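Local atomic coordinates of BugD (Bordetella pertussis Tohama I, PDB entry 2F5X), a protein that binds aspartic acid as a periplasmic solute receptor of the tripartite tricarboxylate transporter family, probably to deliver it for uptake. Residues A[19-24]-A[75-80]; A[25-30]-A[52-57]; A[107-112]-A[237-242]. All coordinates share one frame; numbering follows the deposited sequence.

Contact 1 (A[19-24]-A[75-80]); sequences VNMVVP and YSILLM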
loop_
_atom_site.group_PDB
_atom_site.type_symbol
_atom_site.label_atom_id
_atom_site.label_comp_id
_atom_site.label_asym_id
_atom_site.label_seq_id
_atom_site.Cartn_x
_atom_site.Cartn_y
_atom_site.Cartn_z
ATOM N N VAL A 19 2.740 2.766 -22.426
ATOM C CA VAL A 19 3.645 2.708 -21.275
ATOM C C VAL A 19 3.129 1.657 -20.307
ATOM O O VAL A 19 1.956 1.691 -19.916
ATOM C CB VAL A 19 3.721 4.075 -20.570
ATOM C CG1 VAL A 19 4.539 3.994 -19.272
ATOM C CG2 VAL A 19 4.311 5.126 -21.503
ATOM N N ASN A 20 4.003 0.730 -19.925
ATOM C CA ASN A 20 3.645 -0.300 -18.945
ATOM C C ASN A 20 3.863 0.194 -17.535
ATOM O O ASN A 20 4.961 0.659 -17.203
ATOM C CB ASN A 20 4.458 -1.573 -19.166
ATOM C CG ASN A 20 4.193 -2.211 -20.523
ATOM O OD1 ASN A 20 5.126 -2.599 -21.235
ATOM N ND2 ASN A 20 2.922 -2.327 -20.886
HETATM N N MSE A 21 2.813 0.092 -16.720
HETATM C CA MSE A 21 2.875 0.477 -15.316
HETATM C C MSE A 21 2.798 -0.794 -14.483
HETATM O O MSE A 21 1.775 -1.478 -14.464
HETATM C CB MSE A 21 1.727 1.426 -14.970
HETATM C CG MSE A 21 1.366 1.474 -13.484
HETATM SE SE MSE A 21 0.113 2.896 -13.071
HETATM C CE MSE A 21 1.331 4.082 -13.383
ATOM N N VAL A 22 3.895 -1.118 -13.813
ATOM C CA VAL A 22 3.958 -2.322 -12.988
ATOM C C VAL A 22 3.415 -2.043 -11.591
ATOM O O VAL A 22 3.855 -1.106 -10.914
ATOM C CB VAL A 22 5.415 -2.858 -12.910
ATOM C CG1 VAL A 22 5.554 -4.030 -11.905
ATOM C CG2 VAL A 22 5.915 -3.238 -14.321
ATOM N N VAL A 23 2.462 -2.873 -11.179
ATOM C CA VAL A 23 1.914 -2.884 -9.826
ATOM C C VAL A 23 2.394 -4.196 -9.196
ATOM O O VAL A 23 2.018 -5.265 -9.675
ATOM C CB VAL A 23 0.367 -2.864 -9.884
ATOM C CG1 VAL A 23 -0.250 -3.170 -8.516
ATOM C CG2 VAL A 23 -0.116 -1.520 -10.396
ATOM N N PRO A 24 3.268 -4.146 -8.187
ATOM C CA PRO A 24 3.833 -5.375 -7.599
ATOM C C PRO A 24 2.896 -6.244 -6.747
ATOM O O PRO A 24 3.349 -6.883 -5.790
ATOM C CB PRO A 24 4.986 -4.836 -6.743
ATOM C CG PRO A 24 5.328 -3.488 -7.403
ATOM C CD PRO A 24 3.914 -2.943 -7.629
ATOM N N TYR A 75 9.190 3.301 -20.945
ATOM C CA TYR A 75 8.076 2.404 -21.271
ATOM C C TYR A 75 7.797 1.362 -20.187
ATOM O O TYR A 75 6.850 0.589 -20.292
ATOM C CB TYR A 75 8.256 1.778 -22.662
ATOM C CG TYR A 75 8.265 2.841 -23.740
ATOM C CD1 TYR A 75 7.079 3.470 -24.139
ATOM C CD2 TYR A 75 9.457 3.254 -24.324
ATOM C CE1 TYR A 75 7.083 4.468 -25.118
ATOM C CE2 TYR A 75 9.476 4.249 -25.299
ATOM C CZ TYR A 75 8.287 4.851 -25.690
ATOM O OH TYR A 75 8.310 5.834 -26.651
ATOM N N SER A 76 8.619 1.370 -19.139
ATOM C CA SER A 76 8.348 0.594 -17.934
ATOM C C SER A 76 8.451 1.506 -16.726
ATOM O O SER A 76 9.517 2.063 -16.445
ATOM C CB SER A 76 9.329 -0.567 -17.785
ATOM O OG SER A 76 9.282 -1.411 -18.919
ATOM N N ILE A 77 7.339 1.663 -16.022
ATOM C CA ILE A 77 7.321 2.476 -14.808
ATOM C C ILE A 77 6.717 1.690 -13.657
ATOM O O ILE A 77 6.034 0.677 -13.874
ATOM C CB ILE A 77 6.598 3.835 -15.031
ATOM C CG1 ILE A 77 5.116 3.629 -15.364
ATOM C CG2 ILE A 77 7.303 4.630 -16.124
ATOM C CD1 ILE A 77 4.321 4.942 -15.539
ATOM N N LEU A 78 6.996 2.145 -12.436
ATOM C CA LEU A 78 6.570 1.434 -11.241
ATOM C C LEU A 78 5.553 2.261 -10.477
ATOM O O LEU A 78 5.779 3.442 -10.243
ATOM C CB LEU A 78 7.786 1.174 -10.344
ATOM C CG LEU A 78 7.522 0.524 -8.985
ATOM C CD1 LEU A 78 7.089 -0.928 -9.182
ATOM C CD2 LEU A 78 8.776 0.623 -8.111
ATOM N N LEU A 79 4.436 1.643 -10.097
ATOM C CA LEU A 79 3.561 2.242 -9.095
ATOM C C LEU A 79 3.652 1.371 -7.858
ATOM O O LEU A 79 3.248 0.207 -7.875
ATOM C CB LEU A 79 2.106 2.363 -9.568
ATOM C CG LEU A 79 1.236 3.032 -8.482
ATOM C CD1 LEU A 79 1.420 4.579 -8.446
ATOM C CD2 LEU A 79 -0.214 2.652 -8.617
HETATM N N MSE A 80 4.211 1.929 -6.795
HETATM C CA MSE A 80 4.452 1.159 -5.583
HETATM C C MSE A 80 4.205 2.037 -4.362
HETATM O O MSE A 80 4.307 3.257 -4.440
HETATM C CB MSE A 80 5.890 0.600 -5.601
HETATM C CG MSE A 80 6.273 -0.323 -4.424
HETATM SE SE MSE A 80 5.014 -1.781 -4.077
HETATM C CE MSE A 80 5.792 -2.384 -2.374
HETATM O O HOH W 1 8.030 -1.870 -21.748
#
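Asn20 is gripped at both ends of its backbone, its N giving to Tyr75 O and its O taking Ile77 N at 2.8 Å; Val22 repeats the pattern, its N on Ile77 O (2.8 Å, 173° at the hydrogen) and its O on Leu79 N. These four bonds join 19-24 to 75-80 in parallel. At the start of the pair a water donates to Asn20 OD1 and bonds Ser76 OG, with a weak third bond to Tyr75 O, so it ties the two polar side chains together on the sheet face they share with Val22 and Leu78.

The other face is apolar. Ile77 CG1 sits between its own backbone N and carbonyl carbon (chi1 64°), and CD1 beyond it fits between Val19 CG1 and the selenomethionine methyl, Met21 CE, at 3.9 and 3.8 Å. Met21 SE then rests against Leu79 CB at 4.1 Å. Just past the end of strand 19-23, the Pro24 ring crosses Leu78 at about a right angle, CG touching CD1 at 3.6 Å, and the same CG meets Met80 SE. Helix 30-46 lies against Met21 and Leu79 through Ala35. Parallel neighbouring strands linked through helices that pack on the sheet are characteristic of the alpha/beta domains of periplasmic binding proteins.

Contact 2 (A[25-30]-A[52-57]); sequences FAAGGP and VENKGG. With ASP (aspartic acid), chain D.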
loop_
_atom_site.group_PDB
_atom_site.type_symbol
_atom_site.label_atom_id
_atom_site.label_comp_id
_atom_site.label_asym_id
_atom_site.label_seq_id
_atom_site.Cartn_x
_atom_site.Cartn_y
_atom_site.Cartn_z
ATOM N N PHE A 25 1.615 -6.291 -7.110
ATOM C CA PHE A 25 0.614 -7.061 -6.368
ATOM C C PHE A 25 -0.468 -7.565 -7.290
ATOM O O PHE A 25 -0.638 -7.061 -8.405
ATOM C CB PHE A 25 -0.029 -6.197 -5.277
ATOM C CG PHE A 25 0.939 -5.760 -4.217
ATOM C CD1 PHE A 25 1.349 -6.649 -3.222
ATOM C CD2 PHE A 25 1.459 -4.477 -4.227
ATOM C CE1 PHE A 25 2.264 -6.259 -2.257
ATOM C CE2 PHE A 25 2.373 -4.071 -3.256
ATOM C CZ PHE A 25 2.773 -4.961 -2.265
ATOM N N ALA A 26 -1.214 -8.553 -6.802
ATOM C CA ALA A 26 -2.289 -9.166 -7.566
ATOM C C ALA A 26 -3.321 -8.143 -8.023
ATOM O O ALA A 26 -3.626 -7.178 -7.313
ATOM C CB ALA A 26 -2.955 -10.252 -6.723
ATOM N N ALA A 27 -3.852 -8.367 -9.220
ATOM C CA ALA A 27 -4.917 -7.537 -9.770
ATOM C C ALA A 27 -6.132 -7.533 -8.844
ATOM O O ALA A 27 -6.411 -8.526 -8.162
ATOM C CB ALA A 27 -5.308 -8.071 -11.133
ATOM N N GLY A 28 -6.848 -6.415 -8.824
ATOM C CA GLY A 28 -8.098 -6.310 -8.092
ATOM C C GLY A 28 -7.970 -5.822 -6.658
ATOM O O GLY A 28 -8.978 -5.687 -5.958
ATOM N N GLY A 29 -6.736 -5.583 -6.211
ATOM C CA GLY A 29 -6.481 -5.122 -4.855
ATOM C C GLY A 29 -6.267 -3.615 -4.792
ATOM O O GLY A 29 -6.533 -2.903 -5.755
ATOM N N PRO A 30 -5.799 -3.129 -3.650
ATOM C CA PRO A 30 -5.761 -1.681 -3.385
ATOM C C PRO A 30 -4.859 -0.907 -4.350
ATOM O O PRO A 30 -5.277 0.100 -4.913
ATOM C CB PRO A 30 -5.272 -1.593 -1.936
ATOM C CG PRO A 30 -4.669 -2.946 -1.612
ATOM C CD PRO A 30 -5.332 -3.937 -2.509
ATOM N N VAL A 52 -1.566 -1.437 -17.246
ATOM C CA VAL A 52 -1.212 -1.934 -15.915
ATOM C C VAL A 52 -0.787 -3.404 -15.995
ATOM O O VAL A 52 -1.468 -4.231 -16.618
ATOM C CB VAL A 52 -2.367 -1.730 -14.898
ATOM C CG1 VAL A 52 -2.065 -2.419 -13.568
ATOM C CG2 VAL A 52 -2.633 -0.237 -14.680
ATOM N N GLU A 53 0.355 -3.712 -15.383
ATOM C CA GLU A 53 0.836 -5.087 -15.289
ATOM C C GLU A 53 0.967 -5.460 -13.826
ATOM O O GLU A 53 1.561 -4.719 -13.043
ATOM C CB GLU A 53 2.176 -5.246 -16.009
ATOM C CG GLU A 53 2.097 -4.922 -17.496
ATOM C CD GLU A 53 3.409 -5.107 -18.240
ATOM O OE1 GLU A 53 4.485 -5.106 -17.600
ATOM O OE2 GLU A 53 3.358 -5.238 -19.484
ATOM N N ASN A 54 0.401 -6.601 -13.456
ATOM C CA ASN A 54 0.439 -7.033 -12.062
ATOM C C ASN A 54 1.521 -8.065 -11.862
ATOM O O ASN A 54 1.520 -9.093 -12.530
ATOM C CB ASN A 54 -0.928 -7.570 -11.640
ATOM C CG ASN A 54 -1.997 -6.515 -11.723
ATOM O OD1 ASN A 54 -2.714 -6.420 -12.721
ATOM N ND2 ASN A 54 -2.100 -5.695 -10.680
ATOM N N LYS A 55 2.462 -7.781 -10.962
ATOM C CA LYS A 55 3.588 -8.683 -10.748
ATOM C C LYS A 55 3.788 -8.914 -9.261
ATOM O O LYS A 55 4.621 -8.274 -8.622
ATOM C CB LYS A 55 4.862 -8.128 -11.410
ATOM C CG LYS A 55 4.761 -7.975 -12.936
ATOM C CD LYS A 55 4.612 -9.338 -13.640
ATOM C CE LYS A 55 3.903 -9.223 -14.999
ATOM N NZ LYS A 55 2.476 -9.718 -15.013
ATOM N N GLY A 56 2.991 -9.823 -8.710
ATOM C CA GLY A 56 3.010 -10.095 -7.282
ATOM C C GLY A 56 4.130 -11.031 -6.862
ATOM O O GLY A 56 4.720 -11.743 -7.692
ATOM N N GLY A 57 4.429 -11.003 -5.566
ATOM C CA GLY A 57 5.420 -11.880 -4.963
ATOM C C GLY A 57 6.305 -11.135 -3.987
ATOM O O GLY A 57 6.632 -9.965 -4.217
HETATM N N ASP D . -1.090 -2.789 -1.655
HETATM C CA ASP D . -1.061 -4.277 -1.778
HETATM C C ASP D . -1.952 -4.767 -2.908
HETATM O O ASP D . -2.401 -5.929 -2.902
HETATM C CB ASP D . -1.481 -4.930 -0.468
HETATM C CG ASP D . -0.495 -4.678 0.644
HETATM O OD1 ASP D . -0.845 -4.973 1.810
HETATM O OD2 ASP D . 0.647 -4.194 0.436
HETATM O OXT ASP D . -2.219 -3.982 -3.820
#
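The carboxamide of Asn54 reaches Phe25 O with its ND2 at 3.0 Å, the hydrogen bond that joins 25-30 to 52-57. It is moderately bent, 150° at the hydrogen, and the donor is tilted 18° from the carbonyl plane. CG lies anti to Asn54's own carbonyl carbon (chi1 -62°), which carries the amide toward the backbone of Phe25 to Ala27. The amide is used on both ends: ND2 also bonds Asp32 OD1 and OD1 takes Arg36 NH2, so helix 30-46 helps to fix its rotation. Next to it, Lys55 NZ turns back on Asn54 O within its own segment.

The loop held in this way follows strand 19-23 and leads into helix 30-46. Ala26 to Gly29 form a type II beta turn with Gly28 at positive phi, and Gly29 is the N-cap residue. This strand-loop-helix connection carries part of the aspartic acid pocket.

Packing between the segments is light. Ala27 CB touches Asn54 OD1 at 3.5 Å, and Gly56 CA comes within 4.0 Å of Phe25 CA.

Phe25, whose CB leaves the backbone away from 52-57, and Pro30 meet the ligand. Aspartic acid CA stands 3.4 Å above the centre of one face of the Phe25 ring, while Pro30 CD approaches the ligand's OXT at 3.4 Å. Ser151, His81 and Gln192 are among the residues that hydrogen-bond the same ligand.

Contact 3 (A[107-112]-A[237-242]); sequences LVVDVP and IWHGMW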
loop_
_atom_site.group_PDB
_atom_site.type_symbol
_atom_site.label_atom_id
_atom_site.label_comp_id
_atom_site.label_asym_id
_atom_site.label_seq_id
_atom_site.Cartn_x
_atom_site.Cartn_y
_atom_site.Cartn_z
ATOM N N LEU A 107 5.039 11.612 -5.859
ATOM C CA LEU A 107 4.036 11.006 -4.990
ATOM C C LEU A 107 2.672 10.995 -5.689
ATOM O O LEU A 107 2.454 11.719 -6.663
ATOM C CB LEU A 107 3.977 11.723 -3.637
ATOM C CG LEU A 107 5.192 11.383 -2.747
ATOM C CD1 LEU A 107 5.444 12.450 -1.688
ATOM C CD2 LEU A 107 5.019 9.993 -2.091
ATOM N N VAL A 108 1.772 10.148 -5.189
ATOM C CA VAL A 108 0.517 9.849 -5.878
ATOM C C VAL A 108 -0.671 10.009 -4.919
ATOM O O VAL A 108 -1.456 10.960 -5.039
ATOM C CB VAL A 108 0.569 8.416 -6.493
ATOM C CG1 VAL A 108 -0.735 8.052 -7.190
ATOM C CG2 VAL A 108 1.755 8.290 -7.471
ATOM N N VAL A 109 -0.792 9.088 -3.963
ATOM C CA VAL A 109 -1.876 9.115 -2.982
ATOM C C VAL A 109 -1.345 8.681 -1.616
ATOM O O VAL A 109 -0.277 8.077 -1.524
ATOM C CB VAL A 109 -3.071 8.168 -3.370
ATOM C CG1 VAL A 109 -3.819 8.668 -4.599
ATOM C CG2 VAL A 109 -2.600 6.709 -3.567
ATOM N N ASP A 110 -2.109 8.976 -0.567
ATOM C CA ASP A 110 -1.832 8.479 0.778
ATOM C C ASP A 110 -3.112 7.782 1.271
ATOM O O ASP A 110 -4.172 8.408 1.357
ATOM C CB ASP A 110 -1.430 9.658 1.676
ATOM C CG ASP A 110 -0.990 9.235 3.062
ATOM O OD1 ASP A 110 -0.859 8.025 3.345
ATOM O OD2 ASP A 110 -0.756 10.083 3.950
ATOM N N VAL A 111 -3.009 6.485 1.565
ATOM C CA VAL A 111 -4.183 5.643 1.845
ATOM C C VAL A 111 -4.155 5.132 3.277
ATOM O O VAL A 111 -3.171 4.524 3.691
ATOM C CB VAL A 111 -4.252 4.443 0.857
ATOM C CG1 VAL A 111 -5.576 3.660 0.989
ATOM C CG2 VAL A 111 -4.071 4.937 -0.589
ATOM N N PRO A 112 -5.241 5.334 4.026
ATOM C CA PRO A 112 -5.311 4.819 5.396
ATOM C C PRO A 112 -5.673 3.341 5.406
ATOM O O PRO A 112 -6.098 2.791 4.382
ATOM C CB PRO A 112 -6.423 5.666 6.029
ATOM C CG PRO A 112 -7.351 5.992 4.871
ATOM C CD PRO A 112 -6.465 6.067 3.644
ATOM N N ILE A 237 -0.438 4.763 3.958
ATOM C CA ILE A 237 0.273 4.091 2.876
ATOM C C ILE A 237 0.381 5.036 1.683
ATOM O O ILE A 237 -0.506 5.084 0.818
ATOM C CB ILE A 237 -0.422 2.754 2.541
ATOM C CG1 ILE A 237 -0.428 1.838 3.784
ATOM C CG2 ILE A 237 0.261 2.038 1.356
ATOM C CD1 ILE A 237 0.953 1.503 4.380
ATOM N N TRP A 238 1.454 5.822 1.671
ATOM C CA TRP A 238 1.726 6.679 0.529
ATOM C C TRP A 238 2.132 5.798 -0.646
ATOM O O TRP A 238 2.635 4.681 -0.462
ATOM C CB TRP A 238 2.818 7.718 0.842
ATOM C CG TRP A 238 4.102 7.115 1.366
ATOM C CD1 TRP A 238 4.449 6.930 2.677
ATOM C CD2 TRP A 238 5.209 6.646 0.587
ATOM N NE1 TRP A 238 5.701 6.360 2.761
ATOM C CE2 TRP A 238 6.196 6.185 1.494
ATOM C CE3 TRP A 238 5.475 6.574 -0.796
ATOM C CZ2 TRP A 238 7.423 5.653 1.067
ATOM C CZ3 TRP A 238 6.704 6.048 -1.223
ATOM C CH2 TRP A 238 7.655 5.587 -0.291
ATOM N N HIS A 239 1.869 6.299 -1.845
ATOM C CA HIS A 239 2.213 5.629 -3.094
ATOM C C HIS A 239 3.079 6.584 -3.918
ATOM O O HIS A 239 2.854 7.806 -3.910
ATOM C CB HIS A 239 0.951 5.317 -3.910
ATOM C CG HIS A 239 0.163 4.132 -3.422
ATOM N ND1 HIS A 239 -0.350 4.037 -2.145
ATOM C CD2 HIS A 239 -0.230 3.008 -4.068
ATOM C CE1 HIS A 239 -1.008 2.897 -2.020
ATOM N NE2 HIS A 239 -0.952 2.254 -3.174
ATOM N N GLY A 240 4.054 6.018 -4.631
ATOM C CA GLY A 240 4.922 6.784 -5.514
ATOM C C GLY A 240 4.984 6.176 -6.902
ATOM O O GLY A 240 4.569 5.034 -7.117
HETATM N N MSE A 241 5.508 6.947 -7.849
HETATM C CA MSE A 241 5.732 6.470 -9.199
HETATM C C MSE A 241 7.206 6.686 -9.521
HETATM O O MSE A 241 7.739 7.753 -9.246
HETATM C CB MSE A 241 4.843 7.227 -10.192
HETATM C CG MSE A 241 5.077 6.835 -11.636
HETATM SE SE MSE A 241 3.877 7.798 -12.792
HETATM C CE MSE A 241 2.315 6.973 -12.294
ATOM N N TRP A 242 7.850 5.658 -10.074
ATOM C CA TRP A 242 9.277 5.699 -10.397
ATOM C C TRP A 242 9.538 5.171 -11.806
ATOM O O TRP A 242 8.783 4.335 -12.317
ATOM C CB TRP A 242 10.049 4.777 -9.452
ATOM C CG TRP A 242 10.155 5.148 -7.986
ATOM C CD1 TRP A 242 11.212 5.776 -7.374
ATOM C CD2 TRP A 242 9.244 4.798 -6.938
ATOM N NE1 TRP A 242 10.997 5.866 -6.019
ATOM C CE2 TRP A 242 9.800 5.270 -5.718
ATOM C CE3 TRP A 242 8.002 4.142 -6.899
ATOM C CZ2 TRP A 242 9.157 5.114 -4.484
ATOM C CZ3 TRP A 242 7.368 3.976 -5.663
ATOM C CH2 TRP A 242 7.942 4.473 -4.476
#
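Val111 and Ile237 exchange two backbone hydrogen bonds, Ile237 N to Val111 O at 2.8 Å and Val111 N to Ile237 O at 3.0 Å, as the hydrogen-bonded pair of this antiparallel contact. Ile237 O has a second donor, His239 ND1 at 3.1 Å, which lies on the opposite face of the carbonyl plane from Val111 N. The oxygen is almost in the plane of the imidazole, at its edge, and this bond helps to fix the ring's rotation.

Packing is close around that ring. Val109 CG1 is anti to the carbonyl carbon (chi1 -68°), leaving CG2 between the backbone N and the carbonyl carbon, 3.8 Å from His239 ND1, and Val111 CG2 meets CE1 of the same ring. Val109 O accepts from the peptide N of His239, and Trp238 CA-H makes a further contact with the same oxygen.

Toward Leu107 the joining is looser. The register shifts by one residue between Leu107 and Asp110, a beta bulge, and Val108 N reaches His239 O only through a weak bond. Leu107 CD2 packs obliquely against Trp238 CE3 at 3.7 Å. The solvent side lies at Asp110, which is partly exposed and pairs with Trp238; its OD1 lies 3.3 Å from Ile237 N without a hydrogen bond, the angle being poor.

His239 NE2 bonds Thr31, a residue of the aspartic acid pocket, so the histidine acts in its second shell. Helix 30-46 packs on Val108 and Val109 from one face, and helix 286-306 on Leu107 and Trp238 from the other; strand 76-81 pairs with 236-244 along the edge away from 102-117.

All three contacts reach one mixed sheet, in which neighbouring strands run 50-54, 19-23, 76-81, 236-244 and 102-117; contact 2 does so through strand 50-54, its other segment being the loop after 19-23. Contact 1 joins the second and third of these. Contact 2 is nested along the chain inside the loop that contact 1 closes, with centres 11 Å apart, and Met80 SE meets Phe25 CE2 between them. Contact 3 comes later in sequence, its centre 14 Å from contact 1; Gly240 N and Met80 O probably hydrogen-bond where they adjoin. Contacts 2 and 3 do not touch, but both approach the aspartic acid, Phe25 and Pro30 directly and His239 through Thr31, so distant segments converge on one pocket.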